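Phosphoglycerate dehydrogenase (Lactobacillus plantarum, PDB 3EVT) probably catalyses the NAD-dependent oxidation of 3-phosphoglycerate to 3-phosphohydroxypyruvate. Local coordinates at residues Asp37-Ile41 / Thr53-Arg57; Ala95-Ser99 / Gln147-Leu152; Thr205-Thr211 / Pro230-Ala236. One frame throughout, in Å; residues are numbered along the deposited sequence.

Interaction 1: Asp37-Ile41 / Thr53-Arg57; sequences DYDQI and TILAR
Tyr38 packs its side chain beside those of Thr53, Ile54 and Arg57. Its CB points toward segment 53-57, with chi1 in the m well. Segment 53-57 lies on helix 50-56, and Arg57 is extended. Segment 37-41 runs from a loop into Ile41, where strand 41-45 begins. The CA atoms come closest at Tyr38 and Ile54, 6.0 Å apart. Tyr38 CE2 lies 3.6 Å from Thr53 CG2, and Tyr38 CG lies 4.4 Å from Ile54 CG1. Ile41 CD1 meets Ile54 CD1 at 3.6 Å on the buried side, where Ile41 also touches Leu3 and Leu5 of strand 3-6. Arg57 reaches back to Asp39 in a salt bridge: Arg57 NE to Asp39 OD1 is 2.6 Å, and a weak bond joins Arg57 NH2 to Asp39 OD2 at 3.2 Å. Asp39 OD2 also bonds Thr59. This is helix-to-strand packing in the alpha/beta domain whose five-stranded parallel sheet includes strand 41-45. Its chemistry implies two layers: a buried apolar Ile-Ile contact and a partly exposed charged pair.

Interaction 2: Ala95-Ser99 / Gln147-Leu152; sequences ADAIS and QIGQSL
Two helices cross here, and one of them is the first helix of the Rossmann-type nucleotide-binding fold. Helix 147-158 follows strand 139-143, and Gly149 fits the last glycine of a GxGxxG pattern. Segment 95-99 belongs to helix 93-110. The segment axes approach to 8.5 Å and cross at -57°. The CA atoms are closest at Ser99 and Leu152 (4.7 Å) and at Ala95 and Ile148 (4.8 Å). Both backbones are helical throughout.

Small side chains permit this approach. The CB atoms of Ala95, Ser99 and Ser151 point toward the opposite helix. The apolar contacts centre on Ile148, chi1 m and chi2 t. Its CG1 lies 3.9 Å from Ala95 CB. Its CD1 meets Ile98 CD1 at 3.6 Å, with Ile98 in the same rotamer. The Leu152 side chain packs on Leu140 and Ile142 of strand 139-143. Separately, Leu152 CB is in close van der Waals contact with Ser99 OG, at 3.4 Å.

The charged contact leads outside the segments: Asp96 forms a salt bridge with Lys155, about one turn beyond Ser151 on helix 147-158. Asp96 also packs on Thr136 of the second subunit.

Direct and water-mediated hydrogen bonds complete the contact. Ser99 OG (chi1 m) and Ser151 OG (chi1 p) are bonded at 2.9 Å. Water 1 accepts from Ala95 N at 2.9 Å and from Gln147 NE2 at 2.6 Å.

Interaction 3: Thr205-Thr211 / Pro230-Ala236; sequences THHLFST and PAVDTTA
This is a backbone-paired contact between two connecting segments of the nucleotide-binding domain, with a single beta bridge at Phe209 and Val232. Their CA atoms are 4.6 Å apart. Phe209 N donates to Ala231 O at 2.9 Å, and Asp233 N donates to Phe209 O at 3.0 Å. His207 N adds a bond to Pro230 O at 2.8 Å. His207 has phi/psi 49/35, a left-handed helical conformation. Its ring, chi1 m, takes Asp233 CB over one face in a CH-pi contact, 4.0 Å from CB to the ring centroid. His207 NE2 bonds Glu255. Asp233, chi1 t, is an N-cap: its OD1 accepts from Ala236 N at 3.1 Å and weakly from Thr235 N at 3.0 Å. Asp233 OD2 accepts from Ser210 OG at 3.0 Å. Phe209 CB lies 3.8 Å from Val232 CG2. The contact thus joins the start of helix 234-242 to the lead-in of helix 211-215, while Phe209 packs inward on strands 194-197 and 222-225 and stacks edge-to-face with Tyr143.

The three contacts follow one another along the chain and do not touch. Interaction 1 lies in the domain of the five-stranded parallel sheet, with its centre about 36 Å from the centre of the chain. Interaction 2 has its centre only about 4 Å from that of the chain, and its helix 93-110 also reaches the second subunit. Interactions 1 and 3 fall on opposite sides of the chain's centre, their own centres about 59 Å apart. Interactions 2 and 3 are nearer, with centres about 22 Å and nearest atoms about 12 Å apart. Both involve connections of the seven-stranded sheet. The glycine-rich turn before helix 147-158 probably binds NAD, so interaction 2 involves the helix that follows the probable NAD-binding turn.

Interaction 1: Asp37-Ile41 / Thr53-Arg57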
loop_
_atom_site.group_PDB
_atom_site.type_symbol
_atom_site.label_atom_id
_atom_site.label_comp_id
_atom_site.label_asym_id
_atom_site.label_seq_id
_atom_site.Cartn_x
_atom_site.Cartn_y
_atom_site.Cartn_z
ATOM N N ASP A 37 3.379 31.329 29.320
ATOM C CA ASP A 37 3.549 30.322 28.258
ATOM C C ASP A 37 3.272 30.857 26.847
ATOM O O ASP A 37 3.951 30.492 25.908
ATOM C CB ASP A 37 2.678 29.093 28.546
ATOM C CG ASP A 37 3.121 28.354 29.800
ATOM O OD1 ASP A 37 4.350 28.218 30.001
ATOM O OD2 ASP A 37 2.252 27.923 30.584
ATOM N N TYR A 38 2.288 31.738 26.712
ATOM C CA TYR A 38 1.746 32.098 25.409
ATOM C C TYR A 38 2.753 32.154 24.247
ATOM O O TYR A 38 2.531 31.566 23.192
ATOM C CB TYR A 38 0.979 33.420 25.502
ATOM C CG TYR A 38 -0.322 33.363 26.287
ATOM C CD1 TYR A 38 -0.687 32.226 26.984
ATOM C CD2 TYR A 38 -1.157 34.465 26.352
ATOM C CE1 TYR A 38 -1.859 32.186 27.704
ATOM C CE2 TYR A 38 -2.328 34.442 27.075
ATOM C CZ TYR A 38 -2.678 33.303 27.747
ATOM O OH TYR A 38 -3.860 33.264 28.468
ATOM N N ASP A 39 3.842 32.888 24.407
ATOM C CA ASP A 39 4.720 33.088 23.256
ATOM C C ASP A 39 5.668 31.884 23.070
ATOM O O ASP A 39 6.480 31.850 22.160
ATOM C CB ASP A 39 5.476 34.426 23.366
ATOM C CG ASP A 39 4.550 35.638 23.204
ATOM O OD1 ASP A 39 3.322 35.423 23.045
ATOM O OD2 ASP A 39 5.044 36.799 23.222
ATOM N N GLN A 40 5.519 30.906 23.957
ATOM C CA GLN A 40 6.248 29.646 23.922
ATOM C C GLN A 40 5.602 28.573 23.015
ATOM O O GLN A 40 6.288 27.706 22.453
ATOM C CB GLN A 40 6.238 29.078 25.324
ATOM C CG GLN A 40 6.882 29.980 26.334
ATOM C CD GLN A 40 8.297 30.155 25.948
ATOM O OE1 GLN A 40 9.203 29.503 26.511
ATOM N NE2 GLN A 40 8.512 30.979 24.926
ATOM N N ILE A 41 4.269 28.616 22.961
ATOM C CA ILE A 41 3.433 27.693 22.192
ATOM C C ILE A 41 3.710 27.721 20.666
ATOM O O ILE A 41 3.337 28.647 19.972
ATOM C CB ILE A 41 1.928 27.989 22.521
ATOM C CG1 ILE A 41 1.729 27.863 24.034
ATOM C CG2 ILE A 41 0.973 27.112 21.711
ATOM C CD1 ILE A 41 0.378 28.347 24.567
ATOM N N THR A 53 -6.376 34.461 21.570
ATOM C CA THR A 53 -5.501 35.264 22.444
ATOM C C THR A 53 -4.088 35.310 21.851
ATOM O O THR A 53 -3.572 36.389 21.525
ATOM C CB THR A 53 -5.387 34.666 23.838
ATOM O OG1 THR A 53 -6.681 34.279 24.306
ATOM C CG2 THR A 53 -4.777 35.672 24.781
ATOM N N ILE A 54 -3.497 34.119 21.675
ATOM C CA ILE A 54 -2.127 33.944 21.159
ATOM C C ILE A 54 -1.864 34.705 19.847
ATOM O O ILE A 54 -0.878 35.470 19.728
ATOM C CB ILE A 54 -1.810 32.435 21.036
ATOM C CG1 ILE A 54 -1.724 31.822 22.430
ATOM C CG2 ILE A 54 -0.488 32.202 20.352
ATOM C CD1 ILE A 54 -1.801 30.315 22.445
ATOM N N LEU A 55 -2.764 34.541 18.880
ATOM C CA LEU A 55 -2.597 35.192 17.582
ATOM C C LEU A 55 -2.658 36.713 17.675
ATOM O O LEU A 55 -2.102 37.409 16.840
ATOM C CB LEU A 55 -3.633 34.701 16.555
ATOM C CG LEU A 55 -3.533 33.257 16.016
ATOM C CD1 LEU A 55 -4.623 33.006 14.980
ATOM C CD2 LEU A 55 -2.159 32.950 15.413
ATOM N N ALA A 56 -3.332 37.224 18.701
ATOM C CA ALA A 56 -3.386 38.682 18.958
ATOM C C ALA A 56 -2.018 39.334 19.292
ATOM O O ALA A 56 -1.770 40.492 18.966
ATOM C CB ALA A 56 -4.433 38.990 20.084
ATOM N N ARG A 57 -1.158 38.571 19.954
ATOM C CA ARG A 57 0.166 39.014 20.359
ATOM C C ARG A 57 1.143 39.045 19.177
ATOM O O ARG A 57 1.493 37.998 18.618
ATOM C CB ARG A 57 0.679 38.061 21.427
ATOM C CG ARG A 57 -0.376 37.709 22.440
ATOM C CD ARG A 57 0.106 36.693 23.452
ATOM N NE ARG A 57 1.434 37.009 23.959
ATOM C CZ ARG A 57 1.706 37.511 25.162
ATOM N NH1 ARG A 57 0.744 37.809 26.035
ATOM N NH2 ARG A 57 2.971 37.724 25.494
#

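Interaction 2: Ala95-Ser99 / Gln147-Leu152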
loop_
_atom_site.group_PDB
_atom_site.type_symbol
_atom_site.label_atom_id
_atom_site.label_comp_id
_atom_site.label_asym_id
_atom_site.label_seq_id
_atom_site.Cartn_x
_atom_site.Cartn_y
_atom_site.Cartn_z
ATOM N N ALA A 95 -12.730 6.380 5.285
ATOM C CA ALA A 95 -12.324 6.030 3.911
ATOM C C ALA A 95 -10.947 5.349 3.830
ATOM O O ALA A 95 -10.797 4.426 3.083
ATOM C CB ALA A 95 -12.370 7.241 3.005
ATOM N N ASP A 96 -9.949 5.809 4.589
ATOM C CA ASP A 96 -8.660 5.095 4.738
ATOM C C ASP A 96 -8.773 3.644 5.205
ATOM O O ASP A 96 -8.116 2.774 4.623
ATOM C CB ASP A 96 -7.718 5.828 5.714
ATOM C CG ASP A 96 -6.599 6.636 4.988
ATOM O OD1 ASP A 96 -6.932 7.458 4.068
ATOM O OD2 ASP A 96 -5.382 6.467 5.357
ATOM N N ALA A 97 -9.563 3.368 6.245
ATOM C CA ALA A 97 -9.717 1.984 6.705
ATOM C C ALA A 97 -10.333 1.073 5.654
ATOM O O ALA A 97 -9.871 -0.024 5.456
ATOM C CB ALA A 97 -10.530 1.886 8.030
ATOM N N ILE A 98 -11.406 1.522 5.018
ATOM C CA ILE A 98 -12.066 0.742 3.994
ATOM C C ILE A 98 -11.125 0.498 2.809
ATOM O O ILE A 98 -11.091 -0.574 2.223
ATOM C CB ILE A 98 -13.290 1.493 3.479
ATOM C CG1 ILE A 98 -14.339 1.640 4.575
ATOM C CG2 ILE A 98 -13.801 0.851 2.208
ATOM C CD1 ILE A 98 -15.467 2.777 4.225
ATOM N N SER A 99 -10.325 1.482 2.462
ATOM C CA SER A 99 -9.360 1.245 1.414
ATOM C C SER A 99 -8.343 0.171 1.779
ATOM O O SER A 99 -7.989 -0.687 0.931
ATOM C CB SER A 99 -8.623 2.531 1.103
ATOM O OG SER A 99 -9.516 3.389 0.438
ATOM N N GLN A 147 -15.531 9.934 -1.939
ATOM C CA GLN A 147 -14.369 10.023 -1.058
ATOM C C GLN A 147 -13.680 8.662 -0.906
ATOM O O GLN A 147 -12.452 8.567 -0.967
ATOM C CB GLN A 147 -14.827 10.494 0.322
ATOM C CG GLN A 147 -13.715 10.946 1.280
ATOM C CD GLN A 147 -14.107 10.732 2.758
ATOM O OE1 GLN A 147 -15.288 10.532 3.079
ATOM N NE2 GLN A 147 -13.120 10.739 3.649
ATOM N N ILE A 148 -14.466 7.616 -0.689
ATOM C CA ILE A 148 -13.920 6.248 -0.580
ATOM C C ILE A 148 -13.167 5.791 -1.843
ATOM O O ILE A 148 -11.998 5.381 -1.761
ATOM C CB ILE A 148 -15.017 5.232 -0.191
ATOM C CG1 ILE A 148 -15.415 5.428 1.287
ATOM C CG2 ILE A 148 -14.562 3.784 -0.441
ATOM C CD1 ILE A 148 -16.791 4.884 1.573
ATOM N N GLY A 149 -13.814 5.905 -3.006
ATOM C CA GLY A 149 -13.223 5.525 -4.280
ATOM C C GLY A 149 -11.881 6.233 -4.460
ATOM O O GLY A 149 -10.897 5.645 -4.957
ATOM N N GLN A 150 -11.828 7.493 -4.033
ATOM C CA GLN A 150 -10.659 8.329 -4.262
ATOM C C GLN A 150 -9.508 7.976 -3.331
ATOM O O GLN A 150 -8.327 8.049 -3.714
ATOM C CB GLN A 150 -11.043 9.794 -4.033
ATOM C CG GLN A 150 -11.922 10.404 -5.149
ATOM C CD GLN A 150 -12.376 11.806 -4.798
ATOM O OE1 GLN A 150 -11.617 12.584 -4.231
ATOM N NE2 GLN A 150 -13.632 12.118 -5.101
ATOM N N SER A 151 -9.842 7.605 -2.091
ATOM C CA SER A 151 -8.789 7.203 -1.161
ATOM C C SER A 151 -8.261 5.812 -1.519
ATOM O O SER A 151 -7.074 5.576 -1.438
ATOM C CB SER A 151 -9.211 7.359 0.303
ATOM O OG SER A 151 -9.901 6.213 0.766
ATOM N N LEU A 152 -9.132 4.918 -1.985
ATOM C CA LEU A 152 -8.663 3.637 -2.535
ATOM C C LEU A 152 -7.749 3.853 -3.752
ATOM O O LEU A 152 -6.648 3.283 -3.814
ATOM C CB LEU A 152 -9.821 2.701 -2.886
ATOM C CG LEU A 152 -9.382 1.372 -3.548
ATOM C CD1 LEU A 152 -8.318 0.603 -2.721
ATOM C CD2 LEU A 152 -10.602 0.456 -3.875
HETATM O O HOH W 1 -13.340 9.215 5.778
#

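Interaction 3: Thr205-Thr211 / Pro230-Ala236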
loop_
_atom_site.group_PDB
_atom_site.type_symbol
_atom_site.label_atom_id
_atom_site.label_comp_id
_atom_site.label_asym_id
_atom_site.label_seq_id
_atom_site.Cartn_x
_atom_site.Cartn_y
_atom_site.Cartn_z
ATOM N N THR A 205 -28.800 0.339 -9.827
ATOM C CA THR A 205 -27.526 -0.321 -9.585
ATOM C C THR A 205 -27.776 -1.577 -8.787
ATOM O O THR A 205 -26.862 -2.137 -8.191
ATOM C CB THR A 205 -26.543 0.577 -8.840
ATOM O OG1 THR A 205 -27.102 0.944 -7.575
ATOM C CG2 THR A 205 -26.244 1.848 -9.665
ATOM N N HIS A 206 -29.025 -2.028 -8.797
ATOM C CA HIS A 206 -29.398 -3.277 -8.147
ATOM C C HIS A 206 -29.070 -4.383 -9.131
ATOM O O HIS A 206 -29.382 -4.265 -10.326
ATOM C CB HIS A 206 -30.905 -3.280 -7.767
ATOM C CG HIS A 206 -31.388 -4.588 -7.213
ATOM N ND1 HIS A 206 -31.712 -5.664 -8.022
ATOM C CD2 HIS A 206 -31.586 -5.003 -5.936
ATOM C CE1 HIS A 206 -32.087 -6.682 -7.270
ATOM N NE2 HIS A 206 -32.012 -6.311 -6.001
ATOM N N HIS A 207 -28.407 -5.438 -8.640
ATOM C CA HIS A 207 -27.887 -6.510 -9.494
ATOM C C HIS A 207 -27.094 -5.982 -10.704
ATOM O O HIS A 207 -27.147 -6.543 -11.803
ATOM C CB HIS A 207 -29.010 -7.472 -9.911
ATOM C CG HIS A 207 -29.472 -8.370 -8.796
ATOM N ND1 HIS A 207 -30.162 -9.542 -9.013
ATOM C CD2 HIS A 207 -29.300 -8.280 -7.451
ATOM C CE1 HIS A 207 -30.417 -10.126 -7.854
ATOM N NE2 HIS A 207 -29.910 -9.379 -6.889
ATOM N N LEU A 208 -26.382 -4.878 -10.494
ATOM C CA LEU A 208 -25.499 -4.317 -11.513
ATOM C C LEU A 208 -24.385 -5.322 -11.806
ATOM O O LEU A 208 -24.011 -5.559 -12.957
ATOM C CB LEU A 208 -24.913 -2.987 -11.015
ATOM C CG LEU A 208 -23.888 -2.432 -11.996
ATOM C CD1 LEU A 208 -24.524 -2.429 -13.335
ATOM C CD2 LEU A 208 -23.417 -1.059 -11.610
ATOM N N PHE A 209 -23.886 -5.964 -10.749
ATOM C CA PHE A 209 -22.906 -7.041 -10.899
ATOM C C PHE A 209 -23.584 -8.387 -11.130
ATOM O O PHE A 209 -23.934 -9.134 -10.214
ATOM C CB PHE A 209 -21.880 -6.983 -9.745
ATOM C CG PHE A 209 -21.217 -5.631 -9.659
ATOM C CD1 PHE A 209 -20.054 -5.357 -10.382
ATOM C CD2 PHE A 209 -21.804 -4.594 -8.927
ATOM C CE1 PHE A 209 -19.457 -4.070 -10.364
ATOM C CE2 PHE A 209 -21.238 -3.321 -8.910
ATOM C CZ PHE A 209 -20.040 -3.054 -9.639
ATOM N N SER A 210 -23.775 -8.693 -12.403
ATOM C CA SER A 210 -24.535 -9.863 -12.763
ATOM C C SER A 210 -24.079 -10.382 -14.127
ATOM O O SER A 210 -23.001 -9.991 -14.630
ATOM C CB SER A 210 -26.032 -9.503 -12.765
ATOM O OG SER A 210 -26.839 -10.662 -12.693
ATOM N N THR A 211 -24.883 -11.272 -14.722
ATOM C CA THR A 211 -24.460 -11.996 -15.931
ATOM C C THR A 211 -23.870 -11.126 -17.030
ATOM O O THR A 211 -22.770 -11.420 -17.510
ATOM C CB THR A 211 -25.556 -13.005 -16.512
ATOM O OG1 THR A 211 -25.541 -14.227 -15.760
ATOM C CG2 THR A 211 -25.238 -13.374 -17.958
ATOM N N PRO A 230 -27.036 -6.222 -2.365
ATOM C CA PRO A 230 -27.848 -6.413 -3.598
ATOM C C PRO A 230 -27.272 -5.808 -4.889
ATOM O O PRO A 230 -27.931 -5.867 -5.909
ATOM C CB PRO A 230 -29.189 -5.720 -3.271
ATOM C CG PRO A 230 -29.160 -5.467 -1.730
ATOM C CD PRO A 230 -27.704 -5.350 -1.370
ATOM N N ALA A 231 -26.090 -5.199 -4.844
ATOM C CA ALA A 231 -25.455 -4.742 -6.071
ATOM C C ALA A 231 -25.044 -5.955 -6.885
ATOM O O ALA A 231 -24.911 -5.880 -8.084
ATOM C CB ALA A 231 -24.226 -3.865 -5.760
ATOM N N VAL A 232 -24.854 -7.066 -6.184
ATOM C CA VAL A 232 -24.293 -8.276 -6.721
ATOM C C VAL A 232 -25.292 -9.431 -6.672
ATOM O O VAL A 232 -25.832 -9.800 -5.628
ATOM C CB VAL A 232 -23.024 -8.668 -5.904
ATOM C CG1 VAL A 232 -22.514 -10.070 -6.253
ATOM C CG2 VAL A 232 -21.943 -7.577 -6.024
ATOM N N ASP A 233 -25.518 -10.003 -7.843
ATOM C CA ASP A 233 -26.355 -11.164 -8.020
ATOM C C ASP A 233 -25.556 -12.395 -7.595
ATOM O O ASP A 233 -24.595 -12.827 -8.274
ATOM C CB ASP A 233 -26.761 -11.206 -9.487
ATOM C CG ASP A 233 -27.704 -12.351 -9.809
ATOM O OD1 ASP A 233 -27.605 -13.410 -9.163
ATOM O OD2 ASP A 233 -28.509 -12.195 -10.772
ATOM N N THR A 234 -25.957 -12.964 -6.470
ATOM C CA THR A 234 -25.223 -14.038 -5.828
ATOM C C THR A 234 -25.146 -15.257 -6.748
ATOM O O THR A 234 -24.132 -15.958 -6.814
ATOM C CB THR A 234 -25.940 -14.457 -4.518
ATOM O OG1 THR A 234 -25.705 -13.482 -3.489
ATOM C CG2 THR A 234 -25.399 -15.755 -4.047
ATOM N N THR A 235 -26.228 -15.501 -7.472
ATOM C CA THR A 235 -26.271 -16.645 -8.374
ATOM C C THR A 235 -25.347 -16.503 -9.578
ATOM O O THR A 235 -24.523 -17.400 -9.841
ATOM C CB THR A 235 -27.720 -16.934 -8.824
ATOM O OG1 THR A 235 -28.442 -17.392 -7.671
ATOM C CG2 THR A 235 -27.740 -18.012 -9.906
ATOM N N ALA A 236 -25.468 -15.361 -10.257
ATOM C CA ALA A 236 -24.580 -15.024 -11.368
ATOM C C ALA A 236 -23.109 -15.106 -10.934
ATOM O O ALA A 236 -22.261 -15.674 -11.657
ATOM C CB ALA A 236 -24.908 -13.654 -11.890
HETATM O O HOH W 2 -22.822 -15.080 -14.250
#